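Local coordinates for cupin type-2 domain-containing protein (Klebsiella pneumoniae subsp. pneumoniae MGH 78578, PDB 3H8U) that is of unknown function but has the double-stranded beta-helix fold of the cupins and probably binds a metal ion, at residues H45-A53 against H97-E105. Sequence-based numbering, arbitrary orientation. Where two conformers were deposited one is given.
Sequences HAHPGQEIA and HGAMNSGPE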
# COMPACT_ATOMS: atom_id res chain seq x y z
N HIS A 45 10.33 -7.30 -5.50
CA HIS A 45 10.15 -8.20 -6.65
C HIS A 45 10.87 -9.50 -6.35
O HIS A 45 12.03 -9.50 -5.96
CB HIS A 45 10.72 -7.54 -7.92
CG HIS A 45 10.74 -8.43 -9.13
ND1 HIS A 45 11.57 -9.52 -9.27
CD2 HIS A 45 10.03 -8.36 -10.28
CE1 HIS A 45 11.37 -10.08 -10.45
NE2 HIS A 45 10.40 -9.42 -11.06
N ALA A 46 10.18 -10.62 -6.54
CA ALA A 46 10.80 -11.94 -6.45
C ALA A 46 10.45 -12.78 -7.67
O ALA A 46 9.29 -12.87 -8.06
CB ALA A 46 10.38 -12.66 -5.15
N HIS A 47 11.47 -13.38 -8.24
CA HIS A 47 11.30 -14.41 -9.26
C HIS A 47 10.78 -15.69 -8.59
O HIS A 47 10.98 -15.90 -7.38
CB HIS A 47 12.63 -14.75 -9.93
CG HIS A 47 13.18 -13.67 -10.81
ND1 HIS A 47 12.54 -13.25 -11.96
CD2 HIS A 47 14.34 -12.98 -10.74
CE1 HIS A 47 13.27 -12.30 -12.53
NE2 HIS A 47 14.37 -12.12 -11.82
N PRO A 48 10.16 -16.58 -9.39
CA PRO A 48 9.79 -17.89 -8.87
C PRO A 48 10.90 -18.58 -8.08
O PRO A 48 12.04 -18.69 -8.55
CB PRO A 48 9.46 -18.67 -10.14
CG PRO A 48 8.85 -17.64 -11.00
CD PRO A 48 9.74 -16.44 -10.79
N GLY A 49 10.57 -19.02 -6.88
CA GLY A 49 11.54 -19.69 -6.02
C GLY A 49 12.35 -18.76 -5.12
O GLY A 49 12.98 -19.24 -4.17
N GLN A 50 12.37 -17.47 -5.43
CA GLN A 50 13.11 -16.50 -4.62
C GLN A 50 12.33 -16.21 -3.37
O GLN A 50 11.09 -16.42 -3.34
CB GLN A 50 13.37 -15.20 -5.37
CG GLN A 50 14.36 -15.36 -6.48
CD GLN A 50 14.90 -14.04 -6.98
OE1 GLN A 50 14.14 -13.15 -7.32
NE2 GLN A 50 16.22 -13.93 -7.06
N GLU A 51 13.06 -15.80 -2.34
CA GLU A 51 12.47 -15.53 -1.04
C GLU A 51 12.71 -14.12 -0.53
O GLU A 51 13.77 -13.52 -0.75
CB GLU A 51 13.01 -16.51 -0.01
CG GLU A 51 12.52 -17.89 -0.21
CD GLU A 51 13.24 -18.90 0.66
OE1 GLU A 51 13.78 -18.52 1.73
OE2 GLU A 51 13.27 -20.07 0.24
N ILE A 52 11.70 -13.61 0.17
CA ILE A 52 11.86 -12.48 1.06
C ILE A 52 12.19 -13.09 2.44
O ILE A 52 11.36 -13.76 3.01
CB ILE A 52 10.53 -11.69 1.14
CG1 ILE A 52 10.03 -11.24 -0.26
CG2 ILE A 52 10.65 -10.51 2.07
CD1 ILE A 52 10.90 -10.24 -0.96
N ALA A 53 13.38 -12.86 2.98
CA ALA A 53 13.77 -13.47 4.25
C ALA A 53 12.82 -13.10 5.37
O ALA A 53 12.35 -11.97 5.45
CB ALA A 53 15.17 -13.09 4.65
N HIS A 97 7.42 -12.47 9.51
CA HIS A 97 6.90 -12.51 8.15
C HIS A 97 8.02 -12.57 7.11
O HIS A 97 9.10 -11.96 7.26
CB HIS A 97 5.96 -11.31 7.86
CG HIS A 97 6.62 -9.98 7.96
ND1 HIS A 97 7.21 -9.52 9.12
CD2 HIS A 97 6.73 -8.96 7.06
CE1 HIS A 97 7.70 -8.30 8.91
NE2 HIS A 97 7.42 -7.95 7.67
N GLY A 98 7.75 -13.33 6.06
CA GLY A 98 8.65 -13.55 4.94
C GLY A 98 7.82 -14.16 3.81
O GLY A 98 6.61 -14.41 3.99
N ALA A 99 8.43 -14.42 2.66
CA ALA A 99 7.68 -15.06 1.58
C ALA A 99 8.55 -15.82 0.59
O ALA A 99 9.75 -15.58 0.54
CB ALA A 99 6.82 -14.02 0.86
N MSE A 100 7.95 -16.77 -0.13
CA MSE A 100 8.58 -17.39 -1.29
C MSE A 100 7.62 -17.28 -2.47
O MSE A 100 6.43 -17.63 -2.31
CB MSE A 100 8.94 -18.87 -1.04
CG MSE A 100 9.97 -19.36 -2.10
SE MSE A 100 9.80 -21.16 -2.55
CE MSE A 100 7.99 -21.02 -3.07
N ASN A 101 8.12 -16.81 -3.63
CA ASN A 101 7.33 -16.77 -4.88
C ASN A 101 7.12 -18.22 -5.35
O ASN A 101 8.06 -18.88 -5.82
CB ASN A 101 8.02 -15.95 -5.97
CG ASN A 101 7.22 -15.90 -7.23
OD1 ASN A 101 6.22 -16.60 -7.32
ND2 ASN A 101 7.61 -15.06 -8.20
N SER A 102 5.88 -18.70 -5.22
CA SER A 102 5.50 -20.06 -5.63
C SER A 102 5.10 -20.15 -7.12
O SER A 102 4.91 -21.26 -7.65
CB SER A 102 4.35 -20.57 -4.75
OG SER A 102 3.34 -19.58 -4.63
N GLY A 103 5.00 -19.01 -7.79
CA GLY A 103 4.95 -18.97 -9.25
C GLY A 103 3.54 -19.08 -9.81
O GLY A 103 2.60 -19.39 -9.05
N PRO A 104 3.40 -18.94 -11.14
CA PRO A 104 4.50 -18.74 -12.10
C PRO A 104 4.98 -17.32 -12.32
O PRO A 104 6.09 -17.14 -12.82
CB PRO A 104 3.91 -19.28 -13.40
CG PRO A 104 2.47 -19.19 -13.26
CD PRO A 104 2.12 -19.21 -11.82
N GLU A 105 4.15 -16.33 -12.01
CA GLU A 105 4.45 -14.97 -12.39
C GLU A 105 5.46 -14.36 -11.43
O GLU A 105 5.61 -14.85 -10.31
CB GLU A 105 3.17 -14.14 -12.39
CG GLU A 105 2.18 -14.59 -13.43
CD GLU A 105 0.98 -13.67 -13.58
OE1 GLU A 105 1.01 -12.52 -13.12
OE2 GLU A 105 0.01 -14.12 -14.22
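The side-chain amide nitrogen of Asn101 is gripped by two carbonyls: ND2 donates to Ala46 O across the contact (2.8 Å) and to Glu105 O, four residues on in the chain (2.9 Å). Both acceptors lie close to the amide plane, although ND2 itself approaches Ala46 O from above the carbonyl plane. With CG anti to the backbone N (chi1 -179°), the amide reaches in beside Pro48, and CD of that ring sits 3.6 Å from Asn101 ND2. The two ND2 bonds set the turn of the amide, and OD1 adds a weak bond from Gly103 N. The backbone of Asn101 is tied as well: its O takes the nearly straight bond from Gly49 N (2.7 Å, 171° at the hydrogen), and its N donates to Gln50 O. Residues 47-50 form a type II turn, with Gly49 supplying the positive phi and Gln50 N bonding back to His47 O. In this cupin fold the turn carries the chain from strand 40-46 of one sheet to strand 51-56 of the other, where 51-56 runs antiparallel to 97-101. Ile52 and Ala99 make the hydrogen-bonded pair, Ile52 N to Ala99 O at 2.8 Å and Ala99 N to Ile52 O at 3.0 Å. Their side chains point toward the facing sheet, Ile52 against Trp64 and Phe109, Ala99 against Trp64 and Phe107. Glu51 and Met100, a selenomethionine, form the adjoining non-hydrogen-bonded pair on the outer face; their side chains cross, CG of Glu51 lying 3.5 Å from CG of Met100. Within the turn, Pro48 CG rests 3.3 Å from Pro104 O, just past the cis peptide that precedes Pro104.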